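Local coordinates for glycerol uptake operon antiterminator-related protein (Thermotoga maritima, PDB 1VKF) that is of unknown detailed function but, as a TIM-barrel relative of glycerol-3-phosphate responsive antiterminators, probably helps regulate transcription of glycerol uptake genes, at residues D62-N67 and I88-K93; P104-F109 and V129-V134; L43-H48 and L77-A82; I18-D23 and F36-D41; G149-A154 and H170-S175. All coordinates share one frame; numbering follows the deposited sequence. Where two conformers were deposited one is given.

Interaction 1: residues D62-N67 and I88-K93; sequences DMDFVN and ITIKPK
At the C-terminal ends of two neighbouring parallel strands of the TIM barrel, Asp-62 pairs with Ile-88. The loops that follow are then tied together. Ile-88 O accepts from Met-63 N at 3.2 Å. The Asp-62 CA-H points at the same oxygen. The carboxylate of Asp-64 grips the end of the second strand and the start of its loop, one oxygen on each. Its OD1 receives the hydroxyl of Thr-89 OG1 at 2.8 Å, on the syn side and 16° out of the carboxylate plane. Its OD2 uses the syn lone pair for Ile-90 N, 2.8 Å away in a nearly straight bond. Two bonds of this kind should hold the carboxylate against rotation. An alanine here would probably leave Ile-90 N and the Thr-89 hydroxyl without their acceptor. Asp-62 OD1 accepts from Asp-64 N, an Asx turn. Thr-89 OG1 lies anti to the backbone N (chi1 -176°) and closes an ST turn by accepting from Lys-91 N at 3.1 Å.

Interaction 2: residues P104-F109 and V129-V134; sequences PAVLRF and VDVVEV
Arg-108 and Glu-133 lie side by side on one face of two parallel strands and form a salt bridge. NE of Arg-108 meets OE1 of Glu-133 at 3.0 Å. As a hydrogen bond it is weak, with an angle of 132° at the hydrogen. The guanidinium and carboxylate planes stand 76° apart, so the groups do not pair flat. The Arg-108 chain bends at chi3 (125°), which sets NE near the acid. A leucine in place of Arg-108 would probably leave the Glu-133 carboxylate without this charge partner. On the same face Val-106 CG2 packs on Val-131 CG1 at 3.8 Å. On the other face Phe-109 CB touches Val-132 CG1 at 3.5 Å, and this methyl sits at the edge of the ring. The backbones hold these groups in register. Leu-107 N donates to Val-131 O, and Glu-133 N to Leu-107 O at 3.0 Å. Phe-109 N adds a weak bond to Glu-133 O. Where the strands begin, a water links Ala-105 O to Val-131 N. Helix 114-127 covers Phe-109 and Val-132 in this beta-alpha-beta unit of the TIM barrel. The face toward the helices is apolar. The other is mixed: Val-106 and Val-131 pack near the strand starts, and the Arg-108/Glu-133 pair lies farther along, where Arg-108 also comes near a bound citrate, probably from the crystallisation liquor.

Interaction 3: residues L43-H48 and L77-A82; sequences LNLKFH and LFVKKA
Phe-78 meets Leu-45 first: its CE1 lies 4.3 Å from Leu-45 CD2, which approaches the ring obliquely. One residue on, Val-79 turns CG2 to the same methyl at 4.0 Å, and the two side chains cross at about a right angle. Leu-45 CG stands anti to the backbone N (chi1 176°), on the side of Ala-82 CB. Helices 45-54 and 73-82 both lie on the outside of the TIM barrel, and the contact joins the first turn of one to the other. Beneath it, Leu-45 and Val-79 both rest on Val-61 of strand 58-62. Lys-81 takes part through its carbonyl. Lys-46 NZ, swung round by a bend at chi4 (71°), lies 3.1 Å from Lys-81 O. Ala-82 CB packs against Leu-45 CD2 at 3.8 Å, and Lys-46 CG comes to 3.6 Å from Ala-82 O. A water donates to Ala-82 O at 2.6 Å and to Lys-46 O at 2.9 Å.

Interaction 4: residues I18-D23 and F36-D41; sequences IAALWD and FLLKSD
Ala-19 O accepts from Phe-36 N at 2.8 Å, the shortest hydrogen bond between these two strands. Phe-36 O in turn takes Leu-21 N at 3.0 Å, with the Ala-20 CA-H pointing at the same oxygen. The third bond runs from Leu-38 N to Leu-21 O at 2.9 Å, the donor nearly along the C=O axis. Lys-39 N, next in the chain, is buried here and has no partner in the model. On the face of Ala-20 and Phe-36, Ile-18 CG2 lies over the centre of the Phe-36 ring, 3.7 Å from its centroid. This is a CH-pi contact. A second one places Leu-38 CB above the six-membered ring of Trp-22, also 3.7 Å from the centroid and only 2° off the normal. The Leu-38 chain is extended at chi2 (-176°), and its CD1 reaches both Trp-22 CZ2 and Ala-20 CB, the latter at 3.7 Å. Lys-39 CB approaches the indole obliquely at CE3. On the opposite face Leu-21 CB and Leu-37 CD1 pack 4.2 Å apart, under helix 45-54. Trp-22 NE1 makes a hydrogen bond to a bound citrate, probably from the crystallisation liquor, beyond the end of strand 16-21. Such a position, at the C-terminal ends of parallel strands, is where TIM barrels usually carry their ligand pocket.

Interaction 5: residues G149-A154 and H170-S175; sequences GRTVIA and HVSAIS
The flat groups in contact are the peptide units of Val-152, Ala-154, Ser-172, Ala-173 and Ser-175, which meet through N-H and C=O. Val-152 O receives Ser-172 N at 3.1 Å, and Val-171 CB also comes close to this oxygen. Ala-154 N donates to Ala-173 O at 2.8 Å, with the donor tilted 22° from the carbonyl plane. Ala-154 O accepts from Ser-175 N at 2.9 Å, and the Ile-174 CA-H points at it too. Side chains fill both faces of this parallel pair. Val-171 CG2 occupies the crowded position between the backbone N and the carbonyl carbon and touches Ala-154 CB at 4.1 Å. Its CG1 meets Val-152 CG1 obliquely. Ile-153 CG1 packs on Ala-173 CB on the other face. The two strands belong to the beta-alpha-beta unit 151-155, 161-167, 173-176 of the TIM barrel. At their start a water takes Val-152 N at 2.8 Å and bonds Ser-172 OG at 2.7 Å. Thr-151 CG2 lies against that hydroxyl at 3.6 Å. These backbone groups are thus met strand to strand or through water, while valine, isoleucine and alanine side chains cover the two faces. The Ser-175 hydroxyl instead hydrogen-bonds a citrate, probably from the crystallisation liquor.

In the fold
From the N terminus, interaction 4 comes first and closes a loop of 12 residues without a helix. Interactions 3 and 1 follow and cross: 43-48 reaches forward to 77-82, while 62-67 lies between them and pairs with 88-93. Interactions 2 and 5 then come in series, each closing a beta-alpha-beta unit, and none of the five nests inside another. Interactions 1, 2, 4 and 5 lie on one curled parallel sheet, and interaction 3 joins two helices outside it. Strands 16-21 and 173-176 are neighbours, so interactions 5 and 4 touch although far apart in sequence, and the barrel closes there. Trp-22, Arg-108 and Ser-175 bring interactions 4, 2 and 5 to a bound citrate.

Interaction 1: residues D62-N67 and I88-K93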
# COMPACT_ATOMS: atom_id res chain seq x y z
N ASP A 62 -2.51 -6.26 1.07
CA ASP A 62 -1.43 -6.41 2.07
C ASP A 62 -1.36 -7.87 2.46
O ASP A 62 -2.14 -8.36 3.27
CB ASP A 62 -1.69 -5.58 3.32
CG ASP A 62 -0.51 -5.63 4.28
OD1 ASP A 62 0.28 -6.59 4.21
OD2 ASP A 62 -0.30 -4.76 5.16
N MSE A 63 -0.46 -8.58 1.81
CA MSE A 63 -0.35 -10.01 1.92
C MSE A 63 0.07 -10.42 3.34
O MSE A 63 -0.25 -11.52 3.82
CB MSE A 63 0.53 -10.57 0.83
CG MSE A 63 1.95 -10.22 1.01
SE MSE A 63 3.07 -11.03 -0.37
CE MSE A 63 3.06 -12.93 0.35
N ASP A 64 0.68 -9.48 4.07
CA ASP A 64 1.09 -9.80 5.43
C ASP A 64 -0.06 -9.91 6.40
O ASP A 64 0.14 -10.42 7.51
CB ASP A 64 2.02 -8.71 5.98
CG ASP A 64 3.24 -8.45 5.14
OD1 ASP A 64 3.68 -9.27 4.31
OD2 ASP A 64 3.89 -7.37 5.33
N PHE A 65 -1.25 -9.43 6.02
CA PHE A 65 -2.40 -9.44 6.92
C PHE A 65 -3.59 -10.26 6.38
O PHE A 65 -4.72 -10.12 6.86
CB PHE A 65 -2.77 -8.00 7.28
CG PHE A 65 -1.74 -7.33 8.16
CD1 PHE A 65 -1.84 -7.39 9.54
CD2 PHE A 65 -0.63 -6.73 7.60
CE1 PHE A 65 -0.85 -6.80 10.35
CE2 PHE A 65 0.34 -6.14 8.37
CZ PHE A 65 0.24 -6.18 9.76
N VAL A 66 -3.32 -11.16 5.42
CA VAL A 66 -4.32 -12.11 4.93
C VAL A 66 -4.20 -13.30 5.89
O VAL A 66 -3.18 -14.04 5.87
CB VAL A 66 -4.03 -12.56 3.48
CG1 VAL A 66 -5.02 -13.61 3.04
CG2 VAL A 66 -4.02 -11.37 2.50
N ASN A 67 -5.16 -13.39 6.81
CA ASN A 67 -5.16 -14.45 7.81
C ASN A 67 -5.13 -15.82 7.16
O ASN A 67 -5.94 -16.13 6.27
CB ASN A 67 -6.37 -14.38 8.68
CG ASN A 67 -6.30 -13.26 9.73
OD1 ASN A 67 -5.27 -12.66 9.95
ND2 ASN A 67 -7.40 -13.04 10.40
N ILE A 88 1.21 -5.53 -1.26
CA ILE A 88 1.89 -4.67 -0.30
C ILE A 88 2.49 -5.58 0.77
O ILE A 88 1.89 -6.58 1.14
CB ILE A 88 0.86 -3.78 0.41
CG1 ILE A 88 0.19 -2.81 -0.57
CG2 ILE A 88 1.50 -2.97 1.53
CD1 ILE A 88 -1.16 -2.40 -0.13
N THR A 89 3.68 -5.27 1.22
CA THR A 89 4.33 -6.09 2.22
C THR A 89 5.45 -5.28 2.90
O THR A 89 5.97 -4.35 2.30
CB THR A 89 4.95 -7.37 1.55
OG1 THR A 89 5.52 -8.23 2.53
CG2 THR A 89 6.10 -7.04 0.61
N ILE A 90 5.79 -5.68 4.11
CA ILE A 90 6.98 -5.14 4.83
C ILE A 90 8.21 -6.04 4.64
O ILE A 90 9.30 -5.70 5.07
CB ILE A 90 6.63 -4.95 6.34
CG1 ILE A 90 7.69 -4.10 7.10
CG2 ILE A 90 6.52 -6.27 7.09
CD1 ILE A 90 7.66 -2.70 6.81
N LYS A 91 8.02 -7.23 4.05
CA LYS A 91 9.09 -8.23 3.91
C LYS A 91 9.82 -8.10 2.61
O LYS A 91 9.24 -8.41 1.57
CB LYS A 91 8.53 -9.66 3.99
CG LYS A 91 7.71 -9.97 5.25
CD LYS A 91 8.53 -10.01 6.53
CE LYS A 91 7.65 -10.19 7.76
NZ LYS A 91 8.39 -10.14 9.08
N PRO A 92 11.09 -7.65 2.61
CA PRO A 92 11.87 -7.52 1.38
C PRO A 92 11.90 -8.76 0.50
O PRO A 92 11.88 -8.61 -0.73
CB PRO A 92 13.30 -7.22 1.89
CG PRO A 92 13.10 -6.67 3.19
CD PRO A 92 11.88 -7.26 3.80
N LYS A 93 11.92 -9.94 1.09
CA LYS A 93 11.91 -11.17 0.30
C LYS A 93 10.61 -11.32 -0.50
O LYS A 93 10.65 -11.77 -1.63
CB LYS A 93 12.12 -12.40 1.20
CG LYS A 93 13.42 -12.37 2.00

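Interaction 2: residues P104-F109 and V129-V134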
# COMPACT_ATOMS: atom_id res chain seq x y z
N PRO A 104 3.25 -6.34 -9.64
CA PRO A 104 3.37 -5.04 -8.94
C PRO A 104 3.39 -5.19 -7.42
O PRO A 104 2.64 -6.00 -6.81
CB PRO A 104 2.11 -4.31 -9.39
CG PRO A 104 1.80 -4.92 -10.75
CD PRO A 104 2.21 -6.32 -10.67
N ALA A 105 4.28 -4.42 -6.80
CA ALA A 105 4.50 -4.55 -5.37
C ALA A 105 4.83 -3.20 -4.75
O ALA A 105 5.52 -2.37 -5.39
CB ALA A 105 5.59 -5.55 -5.08
N VAL A 106 4.32 -3.00 -3.53
CA VAL A 106 4.63 -1.85 -2.74
C VAL A 106 5.32 -2.32 -1.47
O VAL A 106 4.80 -3.18 -0.77
CB VAL A 106 3.37 -1.06 -2.38
CG1 VAL A 106 3.72 0.13 -1.55
CG2 VAL A 106 2.66 -0.61 -3.66
N LEU A 107 6.47 -1.72 -1.14
CA LEU A 107 7.20 -2.05 0.07
C LEU A 107 6.88 -1.02 1.13
O LEU A 107 7.05 0.18 0.90
CB LEU A 107 8.71 -2.08 -0.15
CG LEU A 107 9.53 -2.50 1.10
CD1 LEU A 107 9.36 -3.94 1.45
CD2 LEU A 107 11.01 -2.20 0.85
N ARG A 108 6.41 -1.49 2.27
CA ARG A 108 6.18 -0.63 3.44
C ARG A 108 7.50 -0.25 4.10
O ARG A 108 8.48 -1.02 4.07
CB ARG A 108 5.30 -1.31 4.46
CG ARG A 108 3.88 -1.61 4.02
CD ARG A 108 3.00 -2.15 5.18
NE ARG A 108 1.82 -1.31 5.31
CZ ARG A 108 1.26 -0.90 6.44
NH1 ARG A 108 1.73 -1.27 7.61
NH2 ARG A 108 0.18 -0.11 6.38
N PHE A 109 7.52 0.94 4.71
CA PHE A 109 8.71 1.58 5.25
C PHE A 109 8.24 2.29 6.54
O PHE A 109 7.44 3.23 6.49
CB PHE A 109 9.21 2.55 4.17
CG PHE A 109 10.47 3.32 4.51
CD1 PHE A 109 10.89 3.55 5.80
CD2 PHE A 109 11.26 3.78 3.48
CE1 PHE A 109 12.05 4.24 6.05
CE2 PHE A 109 12.44 4.47 3.73
CZ PHE A 109 12.83 4.71 5.01
N VAL A 129 13.56 -0.51 -5.38
CA VAL A 129 12.16 -0.31 -5.06
C VAL A 129 11.61 0.98 -5.67
O VAL A 129 12.06 2.07 -5.34
CB VAL A 129 11.97 -0.27 -3.55
CG1 VAL A 129 10.52 -0.00 -3.22
CG2 VAL A 129 12.48 -1.56 -2.91
N ASP A 130 10.64 0.85 -6.56
CA ASP A 130 10.09 2.01 -7.26
C ASP A 130 9.01 2.72 -6.42
O ASP A 130 8.85 3.92 -6.53
CB ASP A 130 9.41 1.56 -8.56
CG ASP A 130 10.32 0.71 -9.44
OD1 ASP A 130 11.45 1.17 -9.73
OD2 ASP A 130 9.98 -0.42 -9.88
N VAL A 131 8.25 1.93 -5.68
CA VAL A 131 7.05 2.39 -4.94
C VAL A 131 7.11 1.97 -3.46
O VAL A 131 7.19 0.79 -3.11
CB VAL A 131 5.73 1.88 -5.55
CG1 VAL A 131 4.50 2.49 -4.82
CG2 VAL A 131 5.67 2.24 -7.05
N VAL A 132 7.12 2.98 -2.61
CA VAL A 132 7.28 2.76 -1.19
C VAL A 132 6.11 3.42 -0.45
O VAL A 132 5.74 4.53 -0.80
CB VAL A 132 8.60 3.43 -0.66
CG1 VAL A 132 8.76 3.13 0.79
CG2 VAL A 132 9.81 2.94 -1.42
N GLU A 133 5.56 2.74 0.54
CA GLU A 133 4.58 3.30 1.47
C GLU A 133 5.25 3.63 2.79
O GLU A 133 5.73 2.74 3.50
CB GLU A 133 3.40 2.37 1.67
CG GLU A 133 2.28 2.96 2.54
CD GLU A 133 1.13 2.00 2.73
OE1 GLU A 133 1.36 0.96 3.36
OE2 GLU A 133 0.02 2.32 2.29
N VAL A 134 5.26 4.90 3.11
CA VAL A 134 5.94 5.40 4.32
C VAL A 134 4.92 5.69 5.40
O VAL A 134 3.97 6.44 5.19
CB VAL A 134 6.75 6.64 4.03
CG1 VAL A 134 7.36 7.18 5.33
CG2 VAL A 134 7.82 6.35 2.98
O HOH W 1 7.62 -0.86 -5.56

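Interaction 3: residues L43-H48 and L77-A82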
# COMPACT_ATOMS: atom_id res chain seq x y z
N LEU A 43 -9.53 -17.89 2.89
CA LEU A 43 -10.75 -18.57 2.46
C LEU A 43 -11.56 -17.56 1.66
O LEU A 43 -12.36 -17.99 0.83
CB LEU A 43 -11.56 -19.03 3.68
CG LEU A 43 -10.81 -20.06 4.58
CD1 LEU A 43 -11.60 -20.40 5.88
CD2 LEU A 43 -10.64 -21.27 3.77
N ASN A 44 -11.45 -16.30 2.00
CA ASN A 44 -12.39 -15.31 1.44
C ASN A 44 -11.79 -14.25 0.55
O ASN A 44 -12.57 -13.40 0.04
CB ASN A 44 -13.19 -14.65 2.54
CG ASN A 44 -14.17 -15.62 3.26
OD1 ASN A 44 -15.27 -15.83 2.81
ND2 ASN A 44 -13.73 -16.19 4.34
N LEU A 45 -10.46 -14.28 0.33
CA LEU A 45 -9.78 -13.21 -0.34
C LEU A 45 -10.33 -13.07 -1.77
O LEU A 45 -10.58 -11.96 -2.26
CB LEU A 45 -8.30 -13.51 -0.41
CG LEU A 45 -7.46 -12.49 -1.19
CD1 LEU A 45 -7.49 -11.12 -0.63
CD2 LEU A 45 -6.03 -13.02 -1.35
N LYS A 46 -10.58 -14.20 -2.42
CA LYS A 46 -11.05 -14.15 -3.80
C LYS A 46 -12.43 -13.45 -3.89
O LYS A 46 -12.69 -12.71 -4.82
CB LYS A 46 -11.13 -15.56 -4.38
CG LYS A 46 -11.43 -15.53 -5.91
CD LYS A 46 -11.62 -16.95 -6.49
CE LYS A 46 -11.51 -16.92 -8.01
NZ LYS A 46 -10.10 -16.67 -8.45
N PHE A 47 -13.30 -13.66 -2.92
CA PHE A 47 -14.61 -13.04 -2.93
C PHE A 47 -14.50 -11.55 -2.65
O PHE A 47 -15.20 -10.73 -3.24
CB PHE A 47 -15.48 -13.65 -1.87
CG PHE A 47 -15.63 -15.15 -1.98
CD1 PHE A 47 -15.96 -15.76 -3.18
CD2 PHE A 47 -15.47 -15.96 -0.85
CE1 PHE A 47 -16.10 -17.15 -3.27
CE2 PHE A 47 -15.61 -17.35 -0.93
CZ PHE A 47 -15.91 -17.94 -2.14
N HIS A 48 -13.63 -11.21 -1.71
CA HIS A 48 -13.36 -9.80 -1.40
C HIS A 48 -12.85 -9.09 -2.64
O HIS A 48 -13.33 -7.97 -2.98
CB HIS A 48 -12.38 -9.67 -0.24
CG HIS A 48 -12.92 -10.17 1.06
ND1 HIS A 48 -12.10 -10.45 2.13
CD2 HIS A 48 -14.19 -10.41 1.49
CE1 HIS A 48 -12.83 -10.84 3.16
NE2 HIS A 48 -14.11 -10.82 2.80
N LEU A 77 1.75 -15.82 -5.51
CA LEU A 77 0.99 -16.39 -6.63
C LEU A 77 -0.46 -16.69 -6.25
O LEU A 77 -1.33 -16.50 -7.09
CB LEU A 77 1.63 -17.66 -7.22
CG LEU A 77 2.97 -17.36 -7.87
CD1 LEU A 77 3.63 -18.66 -8.31
CD2 LEU A 77 2.81 -16.36 -9.00
N PHE A 78 -0.77 -17.08 -4.99
CA PHE A 78 -2.10 -17.25 -4.54
C PHE A 78 -2.89 -15.96 -4.54
O PHE A 78 -4.04 -15.93 -4.98
CB PHE A 78 -2.07 -17.83 -3.10
CG PHE A 78 -3.41 -18.08 -2.51
CD1 PHE A 78 -4.02 -17.06 -1.84
CD2 PHE A 78 -4.02 -19.31 -2.66
CE1 PHE A 78 -5.28 -17.26 -1.25
CE2 PHE A 78 -5.27 -19.54 -2.06
CZ PHE A 78 -5.90 -18.50 -1.39
N VAL A 79 -2.25 -14.88 -4.08
CA VAL A 79 -2.89 -13.60 -4.04
C VAL A 79 -3.14 -13.11 -5.51
O VAL A 79 -4.21 -12.55 -5.79
CB VAL A 79 -2.03 -12.60 -3.21
CG1 VAL A 79 -2.58 -11.21 -3.35
CG2 VAL A 79 -2.03 -13.05 -1.75
N LYS A 80 -2.21 -13.35 -6.42
CA LYS A 80 -2.43 -13.03 -7.82
C LYS A 80 -3.61 -13.83 -8.41
O LYS A 80 -4.52 -13.25 -9.05
CB LYS A 80 -1.14 -13.23 -8.64
CG LYS A 80 -1.26 -12.80 -10.11
CD LYS A 80 -1.20 -11.27 -10.20
CE LYS A 80 -1.16 -10.77 -11.65
NZ LYS A 80 -2.54 -10.50 -12.14
N LYS A 81 -3.64 -15.13 -8.13
CA LYS A 81 -4.77 -16.00 -8.57
C LYS A 81 -6.11 -15.57 -8.03
O LYS A 81 -7.19 -15.71 -8.69
CB LYS A 81 -4.50 -17.44 -8.13
CG LYS A 81 -3.52 -18.20 -9.00
CD LYS A 81 -3.93 -19.67 -9.19
CE LYS A 81 -3.13 -20.29 -10.34
NZ LYS A 81 -3.21 -21.78 -10.39
N ALA A 82 -6.11 -15.03 -6.82
CA ALA A 82 -7.34 -14.56 -6.22
C ALA A 82 -7.89 -13.32 -6.88
O ALA A 82 -9.02 -12.99 -6.64
CB ALA A 82 -7.17 -14.31 -4.72
O HOH W 2 -11.47 -12.50 -7.49

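Interaction 4: residues I18-D23 and F36-D41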
# COMPACT_ATOMS: atom_id res chain seq x y z
N ILE A 18 -5.85 7.20 -1.89
CA ILE A 18 -6.03 5.74 -2.06
C ILE A 18 -6.94 5.23 -0.94
O ILE A 18 -6.77 5.60 0.24
CB ILE A 18 -4.65 5.02 -2.01
CG1 ILE A 18 -3.88 5.39 -3.22
CG2 ILE A 18 -4.82 3.50 -1.87
CD1 ILE A 18 -2.39 5.02 -3.17
N ALA A 19 -7.91 4.40 -1.28
CA ALA A 19 -8.86 3.90 -0.30
C ALA A 19 -8.29 2.67 0.38
O ALA A 19 -8.15 1.64 -0.25
CB ALA A 19 -10.20 3.56 -0.95
N ALA A 20 -8.09 2.79 1.68
CA ALA A 20 -7.69 1.66 2.54
C ALA A 20 -8.97 1.02 3.13
O ALA A 20 -9.84 1.72 3.73
CB ALA A 20 -6.78 2.15 3.66
N LEU A 21 -9.04 -0.30 3.01
CA LEU A 21 -10.14 -1.06 3.51
C LEU A 21 -9.67 -2.03 4.57
O LEU A 21 -8.77 -2.83 4.34
CB LEU A 21 -10.83 -1.83 2.39
CG LEU A 21 -11.65 -0.97 1.42
CD1 LEU A 21 -12.40 -1.90 0.52
CD2 LEU A 21 -12.58 -0.01 2.14
N TRP A 22 -10.34 -1.99 5.74
CA TRP A 22 -10.02 -2.92 6.84
C TRP A 22 -11.06 -4.03 6.96
O TRP A 22 -10.82 -5.06 7.58
CB TRP A 22 -9.93 -2.17 8.16
CG TRP A 22 -8.63 -1.52 8.32
CD1 TRP A 22 -8.36 -0.17 8.22
CD2 TRP A 22 -7.39 -2.16 8.57
NE1 TRP A 22 -7.02 0.05 8.41
CE2 TRP A 22 -6.40 -1.15 8.65
CE3 TRP A 22 -6.99 -3.51 8.76
CZ2 TRP A 22 -5.06 -1.43 8.89
CZ3 TRP A 22 -5.68 -3.77 9.04
CH2 TRP A 22 -4.71 -2.75 9.08
N ASP A 23 -12.24 -3.78 6.47
CA ASP A 23 -13.18 -4.87 6.41
C ASP A 23 -14.15 -4.68 5.27
O ASP A 23 -14.25 -3.60 4.67
CB ASP A 23 -13.89 -5.10 7.76
CG ASP A 23 -15.10 -4.26 7.91
OD1 ASP A 23 -14.94 -3.06 7.69
OD2 ASP A 23 -16.26 -4.70 8.21
N PHE A 36 -6.36 -0.23 -1.32
CA PHE A 36 -5.47 -1.11 -0.58
C PHE A 36 -6.28 -1.93 0.37
O PHE A 36 -6.88 -1.38 1.29
CB PHE A 36 -4.41 -0.29 0.17
CG PHE A 36 -3.33 0.27 -0.67
CD1 PHE A 36 -3.30 0.13 -2.03
CD2 PHE A 36 -2.32 1.02 -0.07
CE1 PHE A 36 -2.23 0.62 -2.76
CE2 PHE A 36 -1.29 1.53 -0.80
CZ PHE A 36 -1.25 1.34 -2.13
N LEU A 37 -6.38 -3.24 0.15
CA LEU A 37 -7.14 -4.13 1.05
C LEU A 37 -6.20 -4.59 2.14
O LEU A 37 -5.23 -5.32 1.89
CB LEU A 37 -7.66 -5.33 0.26
CG LEU A 37 -8.44 -6.35 1.05
CD1 LEU A 37 -9.63 -5.76 1.75
CD2 LEU A 37 -8.82 -7.51 0.12
N LEU A 38 -6.42 -4.11 3.35
CA LEU A 38 -5.42 -4.24 4.40
C LEU A 38 -5.65 -5.42 5.34
O LEU A 38 -4.75 -5.72 6.15
CB LEU A 38 -5.36 -2.96 5.21
CG LEU A 38 -4.92 -1.74 4.37
CD1 LEU A 38 -4.80 -0.56 5.31
CD2 LEU A 38 -3.60 -1.97 3.65
N LYS A 39 -6.78 -6.09 5.20
CA LYS A 39 -7.02 -7.34 5.92
C LYS A 39 -7.97 -8.21 5.12
O LYS A 39 -8.95 -7.75 4.54
CB LYS A 39 -7.65 -7.02 7.30
CG LYS A 39 -7.86 -8.24 8.22
CD LYS A 39 -8.54 -7.85 9.55
CE LYS A 39 -8.61 -9.06 10.46
NZ LYS A 39 -9.03 -8.68 11.83
N SER A 40 -7.69 -9.50 5.14
CA SER A 40 -8.61 -10.46 4.57
C SER A 40 -8.25 -11.81 5.18
O SER A 40 -7.56 -11.87 6.21
CB SER A 40 -8.50 -10.48 2.99
OG SER A 40 -9.45 -11.38 2.41
N ASP A 41 -8.64 -12.88 4.52
CA ASP A 41 -8.24 -14.24 4.93
C ASP A 41 -8.20 -15.12 3.68
O ASP A 41 -8.78 -14.80 2.64
CB ASP A 41 -9.10 -14.80 6.08
CG ASP A 41 -10.53 -15.12 5.70
OD1 ASP A 41 -10.77 -16.01 4.88
OD2 ASP A 41 -11.45 -14.51 6.24

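Interaction 5: residues G149-A154 and H170-S175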
# COMPACT_ATOMS: atom_id res chain seq x y z
N GLY A 149 12.72 10.72 -7.41
CA GLY A 149 12.52 9.72 -8.45
C GLY A 149 11.71 8.49 -8.03
O GLY A 149 11.29 7.71 -8.88
N ARG A 150 11.50 8.26 -6.74
CA ARG A 150 10.70 7.11 -6.34
C ARG A 150 9.35 7.60 -5.90
O ARG A 150 9.22 8.73 -5.43
CB ARG A 150 11.41 6.27 -5.27
CG ARG A 150 12.78 5.76 -5.80
CD ARG A 150 13.60 5.04 -4.80
NE ARG A 150 14.99 4.97 -5.25
CZ ARG A 150 15.54 3.92 -5.86
NH1 ARG A 150 14.86 2.83 -6.15
NH2 ARG A 150 16.82 4.01 -6.20
N THR A 151 8.33 6.77 -6.10
CA THR A 151 6.96 7.08 -5.71
C THR A 151 6.78 6.78 -4.24
O THR A 151 7.05 5.67 -3.81
CB THR A 151 6.00 6.24 -6.52
OG1 THR A 151 6.18 6.52 -7.90
CG2 THR A 151 4.57 6.64 -6.25
N VAL A 152 6.36 7.78 -3.47
CA VAL A 152 6.03 7.58 -2.07
C VAL A 152 4.52 7.72 -1.84
O VAL A 152 3.88 8.69 -2.28
CB VAL A 152 6.82 8.56 -1.15
CG1 VAL A 152 6.37 8.42 0.32
CG2 VAL A 152 8.32 8.33 -1.30
N ILE A 153 3.94 6.73 -1.17
CA ILE A 153 2.59 6.79 -0.67
C ILE A 153 2.70 6.95 0.83
O ILE A 153 3.37 6.17 1.51
CB ILE A 153 1.86 5.50 -1.00
CG1 ILE A 153 1.79 5.28 -2.49
CG2 ILE A 153 0.44 5.51 -0.35
CD1 ILE A 153 1.54 3.85 -2.87
N ALA A 154 2.05 7.98 1.35
CA ALA A 154 2.00 8.20 2.77
C ALA A 154 0.87 7.43 3.38
O ALA A 154 -0.19 7.34 2.80
CB ALA A 154 1.83 9.66 3.05
N HIS A 170 4.11 16.94 -1.37
CA HIS A 170 5.46 16.34 -1.36
C HIS A 170 5.55 14.87 -1.74
O HIS A 170 6.67 14.39 -2.01
CB HIS A 170 6.07 16.47 0.03
CG HIS A 170 5.94 17.84 0.61
ND1 HIS A 170 6.60 18.93 0.08
CD2 HIS A 170 5.19 18.30 1.64
CE1 HIS A 170 6.27 20.01 0.77
NE2 HIS A 170 5.42 19.66 1.72
N VAL A 171 4.42 14.17 -1.69
CA VAL A 171 4.38 12.74 -1.98
C VAL A 171 3.23 12.51 -2.98
O VAL A 171 2.37 13.36 -3.14
CB VAL A 171 4.20 11.87 -0.69
CG1 VAL A 171 5.24 12.24 0.39
CG2 VAL A 171 2.81 11.99 -0.12
N SER A 172 3.23 11.36 -3.64
CA SER A 172 2.28 11.12 -4.71
C SER A 172 0.88 10.90 -4.21
O SER A 172 -0.07 11.39 -4.80
CB SER A 172 2.69 9.91 -5.52
OG SER A 172 3.87 10.21 -6.22
N ALA A 173 0.77 10.14 -3.12
CA ALA A 173 -0.54 9.69 -2.65
C ALA A 173 -0.58 9.44 -1.16
O ALA A 173 0.42 9.35 -0.51
CB ALA A 173 -0.89 8.41 -3.39
N ILE A 174 -1.79 9.32 -0.62
CA ILE A 174 -2.02 8.90 0.74
C ILE A 174 -3.04 7.76 0.78
O ILE A 174 -4.10 7.88 0.19
CB ILE A 174 -2.65 10.06 1.57
CG1 ILE A 174 -1.70 11.25 1.67
CG2 ILE A 174 -3.07 9.57 2.93
CD1 ILE A 174 -2.36 12.52 2.21
N SER A 175 -2.72 6.70 1.49
CA SER A 175 -3.61 5.61 1.74
C SER A 175 -4.32 5.87 3.05
O SER A 175 -3.70 6.07 4.09
CB SER A 175 -2.88 4.26 1.80
OG SER A 175 -3.80 3.25 2.27
O HOH W 3 6.06 10.36 -4.57